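PDB 6B2V: SorB, which takes part in building the polyketide antibiotic sorangicin on a trans-acyltransferase assembly line, this chain being the pyran synthase domain of its module nine. Local coordinates for residues 89-95 and 122-127; 141-147 and 273-279; 230-234 and 286-291. One frame throughout, in Å; residues are numbered along the deposited sequence.

Interaction 1 of 3, residues 89-95 and 122-127; sequences LWISPLV and RGVHAR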
loop_
_atom_site.group_PDB
_atom_site.type_symbol
_atom_site.label_atom_id
_atom_site.label_comp_id
_atom_site.label_asym_id
_atom_site.label_seq_id
_atom_site.Cartn_x
_atom_site.Cartn_y
_atom_site.Cartn_z
ATOM N N LEU A 89 -9.648 3.907 2.826
ATOM C CA LEU A 89 -10.663 2.927 2.628
ATOM C C LEU A 89 -10.675 2.489 1.203
ATOM O O LEU A 89 -10.480 3.248 0.346
ATOM C CB LEU A 89 -12.044 3.498 3.005
ATOM C CG LEU A 89 -13.318 2.714 2.686
ATOM C CD1 LEU A 89 -13.393 1.524 3.603
ATOM C CD2 LEU A 89 -14.503 3.644 2.883
ATOM N N TRP A 90 -10.881 1.208 1.000
ATOM C CA TRP A 90 -10.977 0.680 -0.327
ATOM C C TRP A 90 -12.384 0.075 -0.491
ATOM O O TRP A 90 -12.807 -0.687 0.303
ATOM C CB TRP A 90 -9.892 -0.351 -0.602
ATOM C CG TRP A 90 -8.509 0.246 -0.698
ATOM C CD1 TRP A 90 -7.909 0.697 -1.794
ATOM C CD2 TRP A 90 -7.595 0.429 0.363
ATOM N NE1 TRP A 90 -6.660 1.170 -1.499
ATOM C CE2 TRP A 90 -6.466 1.025 -0.163
ATOM C CE3 TRP A 90 -7.645 0.195 1.725
ATOM C CZ2 TRP A 90 -5.397 1.333 0.611
ATOM C CZ3 TRP A 90 -6.617 0.483 2.469
ATOM C CH2 TRP A 90 -5.470 1.036 1.910
ATOM N N ILE A 91 -13.051 0.470 -1.546
ATOM C CA ILE A 91 -14.424 0.048 -1.797
ATOM C C ILE A 91 -14.605 -0.954 -2.933
ATOM O O ILE A 91 -14.542 -2.109 -2.693
ATOM C CB ILE A 91 -15.294 1.284 -1.979
ATOM C CG1 ILE A 91 -15.092 2.239 -0.810
ATOM C CG2 ILE A 91 -16.766 0.918 -1.998
ATOM C CD1 ILE A 91 -14.139 3.375 -1.055
ATOM N N SER A 92 -14.759 -0.534 -4.155
ATOM C CA SER A 92 -14.981 -1.461 -5.243
ATOM C C SER A 92 -13.693 -1.791 -5.975
ATOM O O SER A 92 -12.945 -0.936 -6.207
ATOM C CB SER A 92 -15.905 -0.856 -6.293
ATOM O OG SER A 92 -17.154 -0.640 -5.753
ATOM N N PRO A 93 -13.499 -3.041 -6.310
ATOM C CA PRO A 93 -12.342 -3.430 -7.077
ATOM C C PRO A 93 -12.459 -2.935 -8.512
ATOM O O PRO A 93 -13.535 -2.806 -9.024
ATOM C CB PRO A 93 -12.398 -4.947 -7.081
ATOM C CG PRO A 93 -13.475 -5.336 -6.178
ATOM C CD PRO A 93 -14.352 -4.166 -5.971
ATOM N N LEU A 94 -11.328 -2.624 -9.112
ATOM C CA LEU A 94 -11.276 -2.222 -10.472
ATOM C C LEU A 94 -10.441 -3.208 -11.254
ATOM O O LEU A 94 -9.283 -3.331 -11.054
ATOM C CB LEU A 94 -10.639 -0.866 -10.580
ATOM C CG LEU A 94 -10.516 -0.185 -11.921
ATOM C CD1 LEU A 94 -11.857 -0.059 -12.612
ATOM C CD2 LEU A 94 -9.922 1.185 -11.714
ATOM N N VAL A 95 -11.091 -3.877 -12.165
ATOM C CA VAL A 95 -10.417 -4.830 -13.022
ATOM C C VAL A 95 -10.408 -4.306 -14.456
ATOM O O VAL A 95 -11.426 -3.989 -14.975
ATOM C CB VAL A 95 -11.117 -6.161 -12.996
ATOM C CG1 VAL A 95 -10.526 -7.069 -14.054
ATOM C CG2 VAL A 95 -11.034 -6.773 -11.641
ATOM N N ARG A 122 -17.562 3.048 -12.811
ATOM C CA ARG A 122 -17.922 1.855 -12.114
ATOM C C ARG A 122 -18.052 2.041 -10.609
ATOM O O ARG A 122 -18.113 1.091 -9.890
ATOM C CB ARG A 122 -16.924 0.740 -12.437
ATOM C CG ARG A 122 -16.603 0.628 -13.897
ATOM C CD ARG A 122 -15.644 -0.515 -14.186
ATOM N NE ARG A 122 -15.136 -0.553 -15.547
ATOM C CZ ARG A 122 -14.130 -1.298 -15.959
ATOM N NH1 ARG A 122 -13.522 -2.122 -15.154
ATOM N NH2 ARG A 122 -13.759 -1.250 -17.207
ATOM N N GLY A 123 -18.060 3.269 -10.141
ATOM C CA GLY A 123 -18.220 3.487 -8.736
ATOM C C GLY A 123 -17.055 4.108 -8.013
ATOM O O GLY A 123 -16.196 4.633 -8.620
ATOM N N VAL A 124 -17.091 4.024 -6.706
ATOM C CA VAL A 124 -16.039 4.576 -5.904
ATOM C C VAL A 124 -15.103 3.431 -5.526
ATOM O O VAL A 124 -15.512 2.398 -5.145
ATOM C CB VAL A 124 -16.579 5.289 -4.700
ATOM C CG1 VAL A 124 -15.466 5.733 -3.775
ATOM C CG2 VAL A 124 -17.413 6.465 -5.157
ATOM N N HIS A 125 -13.817 3.655 -5.736
ATOM C CA HIS A 125 -12.816 2.626 -5.467
ATOM C C HIS A 125 -11.982 2.811 -4.213
ATOM O O HIS A 125 -11.654 1.880 -3.551
ATOM C CB HIS A 125 -11.888 2.493 -6.690
ATOM C CG HIS A 125 -12.617 2.240 -7.969
ATOM N ND1 HIS A 125 -13.248 1.055 -8.233
ATOM C CD2 HIS A 125 -12.875 3.037 -9.022
ATOM C CE1 HIS A 125 -13.839 1.130 -9.399
ATOM N NE2 HIS A 125 -13.634 2.327 -9.898
ATOM N N ALA A 126 -11.691 4.064 -3.900
ATOM C CA ALA A 126 -10.912 4.387 -2.761
ATOM C C ALA A 126 -11.167 5.803 -2.283
ATOM O O ALA A 126 -11.501 6.625 -3.035
ATOM C CB ALA A 126 -9.437 4.230 -3.110
ATOM N N ARG A 127 -10.941 6.022 -1.013
ATOM C CA ARG A 127 -10.997 7.322 -0.412
ATOM C C ARG A 127 -10.093 7.386 0.798
ATOM O O ARG A 127 -9.660 6.426 1.315
ATOM C CB ARG A 127 -12.406 7.704 -0.017
ATOM C CG ARG A 127 -12.867 7.049 1.241
ATOM C CD ARG A 127 -14.219 7.515 1.662
ATOM N NE ARG A 127 -14.416 7.284 3.065
ATOM C CZ ARG A 127 -15.585 6.981 3.579
ATOM N NH1 ARG A 127 -16.602 6.875 2.756
ATOM N NH2 ARG A 127 -15.710 6.774 4.864
HETATM O O HOH W 1 -10.672 -0.708 -4.526
HETATM O O HOH W 2 -18.561 1.921 -5.101
HETATM O O HOH W 3 -14.020 -3.527 -12.570
#

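Interaction 2 of 3, residues 141-147 and 273-279; sequences RPPALDI and VDASGNC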
loop_
_atom_site.group_PDB
_atom_site.type_symbol
_atom_site.label_atom_id
_atom_site.label_comp_id
_atom_site.label_asym_id
_atom_site.label_seq_id
_atom_site.Cartn_x
_atom_site.Cartn_y
_atom_site.Cartn_z
ATOM N N ARG A 141 9.381 9.752 13.507
ATOM C CA ARG A 141 9.857 8.565 12.873
ATOM C C ARG A 141 10.178 7.637 14.011
ATOM O O ARG A 141 10.824 7.974 14.915
ATOM C CB ARG A 141 11.146 8.912 12.120
ATOM C CG ARG A 141 11.648 7.837 11.194
ATOM C CD ARG A 141 12.965 8.148 10.517
ATOM N NE ARG A 141 13.089 7.555 9.223
ATOM C CZ ARG A 141 14.198 7.547 8.512
ATOM N NH1 ARG A 141 15.297 8.077 9.008
ATOM N NH2 ARG A 141 14.208 7.024 7.315
ATOM N N PRO A 142 9.826 6.392 13.856
ATOM C CA PRO A 142 10.117 5.393 14.853
ATOM C C PRO A 142 11.599 5.234 14.944
ATOM O O PRO A 142 12.353 5.468 14.049
ATOM C CB PRO A 142 9.556 4.107 14.246
ATOM C CG PRO A 142 8.572 4.526 13.278
ATOM C CD PRO A 142 8.898 5.920 12.842
ATOM N N PRO A 143 12.009 4.694 16.063
ATOM C CA PRO A 143 13.410 4.390 16.265
ATOM C C PRO A 143 13.835 3.272 15.300
ATOM O O PRO A 143 13.053 2.562 14.815
ATOM C CB PRO A 143 13.480 3.832 17.676
ATOM C CG PRO A 143 12.225 4.191 18.286
ATOM C CD PRO A 143 11.196 4.373 17.229
ATOM N N ALA A 144 15.121 3.156 15.085
ATOM C CA ALA A 144 15.594 2.119 14.186
ATOM C C ALA A 144 15.231 0.744 14.721
ATOM O O ALA A 144 15.323 0.525 15.850
ATOM C CB ALA A 144 17.086 2.204 13.982
ATOM N N LEU A 145 14.836 -0.145 13.821
ATOM C CA LEU A 145 14.452 -1.481 14.178
ATOM C C LEU A 145 15.643 -2.388 14.434
ATOM O O LEU A 145 16.522 -2.435 13.657
ATOM C CB LEU A 145 13.614 -2.086 13.093
ATOM C CG LEU A 145 13.090 -3.493 13.333
ATOM C CD1 LEU A 145 12.118 -3.425 14.512
ATOM C CD2 LEU A 145 12.378 -3.949 12.081
ATOM N N ASP A 146 15.582 -3.116 15.545
ATOM C CA ASP A 146 16.591 -4.079 15.913
ATOM C C ASP A 146 16.230 -5.337 15.161
ATOM O O ASP A 146 15.558 -6.200 15.604
ATOM C CB ASP A 146 16.552 -4.266 17.414
ATOM C CG ASP A 146 17.666 -5.138 17.953
ATOM O OD1 ASP A 146 18.254 -5.844 17.176
ATOM O OD2 ASP A 146 17.849 -5.044 19.171
ATOM N N ILE A 147 16.748 -5.404 13.949
ATOM C CA ILE A 147 16.437 -6.504 13.073
ATOM C C ILE A 147 16.889 -7.852 13.607
ATOM O O ILE A 147 16.204 -8.779 13.457
ATOM C CB ILE A 147 17.007 -6.244 11.664
ATOM C CG1 ILE A 147 16.412 -4.967 11.125
ATOM C CG2 ILE A 147 16.778 -7.398 10.683
ATOM C CD1 ILE A 147 17.245 -4.365 10.042
ATOM N N VAL A 273 11.645 -0.969 6.312
ATOM C CA VAL A 273 12.873 -0.448 6.832
ATOM C C VAL A 273 14.073 -0.741 5.916
ATOM O O VAL A 273 14.066 -1.631 5.175
ATOM C CB VAL A 273 13.229 -0.977 8.247
ATOM C CG1 VAL A 273 12.093 -0.721 9.217
ATOM C CG2 VAL A 273 13.570 -2.450 8.254
ATOM N N ASP A 274 15.080 0.093 6.049
ATOM C CA ASP A 274 16.305 -0.127 5.320
ATOM C C ASP A 274 17.192 -1.126 6.054
ATOM O O ASP A 274 16.860 -1.672 7.035
ATOM C CB ASP A 274 17.050 1.173 4.920
ATOM C CG ASP A 274 17.562 1.965 6.092
ATOM O OD1 ASP A 274 17.794 1.343 7.092
ATOM O OD2 ASP A 274 17.792 3.147 5.906
ATOM N N ALA A 275 18.386 -1.331 5.548
ATOM C CA ALA A 275 19.280 -2.326 6.126
ATOM C C ALA A 275 19.800 -1.988 7.489
ATOM O O ALA A 275 20.348 -2.840 8.115
ATOM C CB ALA A 275 20.408 -2.759 5.181
ATOM N N SER A 276 19.679 -0.713 7.857
ATOM C CA SER A 276 20.046 -0.248 9.178
ATOM C C SER A 276 18.868 -0.152 10.146
ATOM O O SER A 276 19.019 0.321 11.205
ATOM C CB SER A 276 20.809 1.066 9.105
ATOM O OG SER A 276 22.056 0.862 8.531
ATOM N N GLY A 277 17.737 -0.613 9.676
ATOM C CA GLY A 277 16.533 -0.576 10.484
ATOM C C GLY A 277 15.761 0.742 10.505
ATOM O O GLY A 277 14.830 0.902 11.233
ATOM N N ASN A 278 16.219 1.671 9.686
ATOM C CA ASN A 278 15.535 2.951 9.652
ATOM C C ASN A 278 14.174 2.829 8.950
ATOM O O ASN A 278 14.065 2.263 7.926
ATOM C CB ASN A 278 16.322 4.047 8.929
ATOM C CG ASN A 278 17.719 4.301 9.477
ATOM O OD1 ASN A 278 17.929 4.502 10.579
ATOM N ND2 ASN A 278 18.651 4.355 8.588
ATOM N N CYS A 279 13.164 3.484 9.505
ATOM C CA CYS A 279 11.834 3.434 8.932
ATOM C C CYS A 279 11.664 4.312 7.697
ATOM O O CYS A 279 11.824 5.473 7.754
ATOM C CB CYS A 279 10.856 3.920 9.999
ATOM S SG CYS A 279 9.122 3.719 9.531
HETATM O O HOH W 4 13.891 4.856 11.841
HETATM O O HOH W 5 12.268 1.745 12.245
#

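Interaction 3 of 3, residues 230-234 and 286-291; sequences WRFPY and LTAVPA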
loop_
_atom_site.group_PDB
_atom_site.type_symbol
_atom_site.label_atom_id
_atom_site.label_comp_id
_atom_site.label_asym_id
_atom_site.label_seq_id
_atom_site.Cartn_x
_atom_site.Cartn_y
_atom_site.Cartn_z
ATOM N N TRP A 230 -7.101 -15.334 0.068
ATOM C CA TRP A 230 -6.409 -14.034 0.089
ATOM C C TRP A 230 -7.271 -12.924 0.621
ATOM O O TRP A 230 -8.463 -12.931 0.437
ATOM C CB TRP A 230 -5.923 -13.645 -1.308
ATOM C CG TRP A 230 -4.882 -12.563 -1.304
ATOM C CD1 TRP A 230 -4.997 -11.321 -1.759
ATOM C CD2 TRP A 230 -3.603 -12.655 -0.724
ATOM N NE1 TRP A 230 -3.861 -10.619 -1.521
ATOM C CE2 TRP A 230 -2.987 -11.430 -0.876
ATOM C CE3 TRP A 230 -2.924 -13.663 -0.078
ATOM C CZ2 TRP A 230 -1.719 -11.204 -0.444
ATOM C CZ3 TRP A 230 -1.666 -13.438 0.343
ATOM C CH2 TRP A 230 -1.073 -12.217 0.160
ATOM N N ARG A 231 -6.626 -11.994 1.297
ATOM C CA ARG A 231 -7.303 -10.862 1.825
ATOM C C ARG A 231 -6.749 -9.586 1.186
ATOM O O ARG A 231 -5.620 -9.505 0.862
ATOM C CB ARG A 231 -7.204 -10.849 3.351
ATOM C CG ARG A 231 -7.936 -12.015 4.025
ATOM C CD ARG A 231 -7.783 -12.079 5.521
ATOM N NE ARG A 231 -8.651 -13.089 6.096
ATOM C CZ ARG A 231 -8.842 -13.261 7.372
ATOM N NH1 ARG A 231 -8.233 -12.530 8.255
ATOM N NH2 ARG A 231 -9.678 -14.177 7.775
ATOM N N PHE A 232 -7.633 -8.635 0.987
ATOM C CA PHE A 232 -7.331 -7.365 0.378
ATOM C C PHE A 232 -7.495 -6.215 1.345
ATOM O O PHE A 232 -8.321 -6.258 2.178
ATOM C CB PHE A 232 -8.247 -7.140 -0.818
ATOM C CG PHE A 232 -8.193 -8.213 -1.805
ATOM C CD1 PHE A 232 -8.930 -9.335 -1.638
ATOM C CD2 PHE A 232 -7.389 -8.107 -2.867
ATOM C CE1 PHE A 232 -8.882 -10.349 -2.535
ATOM C CE2 PHE A 232 -7.315 -9.116 -3.786
ATOM C CZ PHE A 232 -8.074 -10.239 -3.615
ATOM N N PRO A 233 -6.698 -5.180 1.161
ATOM C CA PRO A 233 -6.806 -4.053 2.064
ATOM C C PRO A 233 -8.250 -3.452 2.071
ATOM O O PRO A 233 -8.783 -3.292 1.064
ATOM C CB PRO A 233 -5.803 -3.046 1.466
ATOM C CG PRO A 233 -4.789 -3.945 0.879
ATOM C CD PRO A 233 -5.484 -5.128 0.344
ATOM N N TYR A 234 -8.797 -3.235 3.240
ATOM C CA TYR A 234 -10.119 -2.648 3.428
ATOM C C TYR A 234 -10.003 -1.259 4.082
ATOM O O TYR A 234 -10.491 -0.306 3.590
ATOM C CB TYR A 234 -10.973 -3.615 4.270
ATOM C CG TYR A 234 -12.204 -3.025 4.894
ATOM C CD1 TYR A 234 -13.061 -2.276 4.147
ATOM C CD2 TYR A 234 -12.482 -3.213 6.197
ATOM C CE1 TYR A 234 -14.177 -1.726 4.694
ATOM C CE2 TYR A 234 -13.617 -2.659 6.773
ATOM C CZ TYR A 234 -14.450 -1.915 5.981
ATOM O OH TYR A 234 -15.552 -1.320 6.481
ATOM N N LEU A 286 -3.732 -1.537 9.532
ATOM C CA LEU A 286 -4.247 -2.138 8.308
ATOM C C LEU A 286 -5.116 -3.355 8.593
ATOM O O LEU A 286 -4.745 -4.200 9.310
ATOM C CB LEU A 286 -3.093 -2.622 7.436
ATOM C CG LEU A 286 -3.485 -3.444 6.230
ATOM C CD1 LEU A 286 -4.059 -2.602 5.107
ATOM C CD2 LEU A 286 -2.315 -4.260 5.694
ATOM N N THR A 287 -6.322 -3.323 8.040
ATOM C CA THR A 287 -7.250 -4.422 8.085
ATOM C C THR A 287 -7.482 -4.935 6.648
ATOM O O THR A 287 -7.854 -4.226 5.817
ATOM C CB THR A 287 -8.598 -4.017 8.741
ATOM O OG1 THR A 287 -8.396 -3.590 10.077
ATOM C CG2 THR A 287 -9.542 -5.196 8.747
ATOM N N ALA A 288 -7.236 -6.207 6.407
ATOM C CA ALA A 288 -7.453 -6.805 5.124
ATOM C C ALA A 288 -8.557 -7.845 5.288
ATOM O O ALA A 288 -8.650 -8.476 6.255
ATOM C CB ALA A 288 -6.182 -7.489 4.613
ATOM N N VAL A 289 -9.391 -7.956 4.274
ATOM C CA VAL A 289 -10.549 -8.819 4.337
ATOM C C VAL A 289 -10.709 -9.635 3.071
ATOM O O VAL A 289 -10.297 -9.240 2.069
ATOM C CB VAL A 289 -11.838 -7.990 4.562
ATOM C CG1 VAL A 289 -11.685 -7.037 5.716
ATOM C CG2 VAL A 289 -12.232 -7.267 3.310
ATOM N N PRO A 290 -11.388 -10.762 3.149
ATOM C CA PRO A 290 -11.583 -11.557 1.947
ATOM C C PRO A 290 -12.521 -10.945 0.943
ATOM O O PRO A 290 -13.133 -10.006 1.225
ATOM C CB PRO A 290 -12.185 -12.861 2.461
ATOM C CG PRO A 290 -12.733 -12.557 3.779
ATOM C CD PRO A 290 -11.922 -11.421 4.334
ATOM N N ALA A 291 -12.546 -11.513 -0.245
ATOM C CA ALA A 291 -13.423 -11.048 -1.293
ATOM C C ALA A 291 -14.107 -12.209 -2.002
ATOM O O ALA A 291 -13.686 -13.291 -1.921
ATOM C CB ALA A 291 -12.682 -10.221 -2.291
HETATM O O HOH W 6 -10.640 -13.737 -0.876
#

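Interaction 1 of 3, residues 89-95 and 122-127
Leu89 and Arg127 form an antiparallel hydrogen-bonded pair, with Leu89 N to Arg127 O at 2.9 Å and Arg127 N returning to Leu89 O. Beyond the non-hydrogen-bonded pair Trp90-Ala126, Ile91 N donates to His125 O at 2.8 Å (N-H...O 168°) and Ser92 N makes a longer bond to Val124 O. A water donates to both Ser92 O and His125 O.

The strands belong to the predicted N-terminal hotdog fold. Strand 123-132 carries a classic beta bulge against its other neighbour, strand 113-120, where His125 and Ala126 both face Val118. Among side-chain bonds, His125 ND1 gives Ser92 O a hydrogen bond of 2.9 Å (N-H...O 164°), the oxygen lying in the ring plane while ND1 stands above the carbonyl plane; Ser120 OG holds NE2, so both ring nitrogens are bonded. Arg122, extended from CG to NE, reaches Val95 O with NH1 at 2.8 Å, in the guanidinium plane.

Face and apolar contacts make up a third group. Leu94 CB sits over one face of the His125 ring, a CH-pi contact 4.2 Å from the centroid. Leu89 CD2 lies 3.5 Å above the centre of the Arg127 guanidinium plane, and Ile91 CD1 meets Val124 CG1 at 3.8 Å.

Interaction 2 of 3, residues 141-147 and 273-279
A tight turn between strands 267-273 and 279-289 of the predicted C-terminal hotdog fold meets the linker that leads into helix 147-152, and the join is made chiefly through the backbone oxygens of Gly277 and Cys279. Leu145 N donates to Gly277 O at 2.8 Å in a nearly straight bond, N-H...O 170°. The same oxygen takes a CA-H...O contact from Ala144 CA and a hydrogen bond from a water that also donates to Pro143 O. A second water accepts from Cys279 N and donates to Pro142 O, extending the link along the linker.

Arg141 grips Cys279 O side-on with two nitrogens: NE at 2.8 Å, in the carbonyl plane on a lone pair, and NH2 at 2.9 Å from above that plane. The oxygen is tilted about 20° from the guanidinium plane, and both N-H angles are well short of straight. A bend at chi3 turns the guanidinium so that Asn278 CB lies over one of its faces.

The turn, type I from Asp274 to Gly277, is braced from within. Asp274 OD1 accepts from Ser276 N, an Asx turn, and from Asn278 N, the two donors approaching from opposite faces of the carboxylate; OD2 receives Asn278 ND2 on its syn lone pair at 3.1 Å. Gly277 has a positive phi (83°), and Ile147 CD1, at the start of the helix, lies 3.8 Å from Gly277 N.

Apolar contacts line the rest of the join. Pro142 CG touches Cys279 SG at 3.9 Å, with Tyr242 packed against both residues, and Leu145 CD2 faces Val273 CG2 at 4.3 Å. At the end of the linker Asp146 is the N-cap of helix 147-152, its OD1 accepting from Ala149 N.

Interaction 3 of 3, residues 230-234 and 286-291
Phe232 and Val289 exchange two backbone hydrogen bonds, Phe232 N to Val289 O and Val289 N to Phe232 O, both 2.9 Å, which makes them an antiparallel hydrogen-bonded pair. This is a strand pairing of the predicted C-terminal hotdog fold. Pro233 and Ala288 follow as a non-hydrogen-bonded pair with CA atoms 4.2 Å apart, and Tyr234 N then donates to Thr287 O, nearly along the C=O axis. The axes of the two short strands run at 124° to each other, well off a straight antiparallel course. Alpha hydrogens support the pairing: Ala288 CA makes a CA-H...O contact with Phe232 O, and Arg231 CA with Val289 O.

Side chains pack on both faces. On the face of Phe232 and Val289, Val289 CG1 rests against Tyr234 CB at 3.8 Å. A chi1 of 163° carries the Tyr234 ring over toward residues 287-289, with Thr287 CG2 at its edge. Further along, Phe232 CE1 meets Ala291 CB at 3.8 Å, while Val289 O lies at the edge of the phenyl ring. Pro233 and Ala288 define the other face; Pro233 CB touches Leu286 CD1, and Ala288 CB fits against Arg231 CB at 3.7 Å.

In the next shell, Arg231 is extended from CG to NE, its CG 4.0 Å from Pro290 CD with the two side chains alongside each other. Its guanidinium is held by helix 207-225, through a salt bridge from NH2 to Asp225 and a hydrogen bond from NH1 to Ser221. That helix also packs on Trp230 and Pro233. Trp230 turns its CD1 edge to one face of the Phe232 ring, CD1 standing 3.7 Å above the ring plane and offset toward the rim.

From the N terminus, interaction 1 comes first: it closes a loop of 26 residues, largely strand, inside the predicted N-terminal hotdog fold. Interaction 2 opens in the linker after strand 123-132 and closes 125 residues on at the turn 273-279, tying that linker to the predicted C-terminal hotdog fold. Interaction 3 opens within that span and closes a 51-residue loop beyond it, so the two cross, whereas interaction 1 is in series with both. Interactions 1 and 3 touch, Trp90 N lying 3.0 Å from Tyr234 O in a probable hydrogen bond that joins the two predicted hotdog folds. Interaction 2 stands apart, its nearest atoms about 14 Å from interaction 3 and about 17 Å from interaction 1.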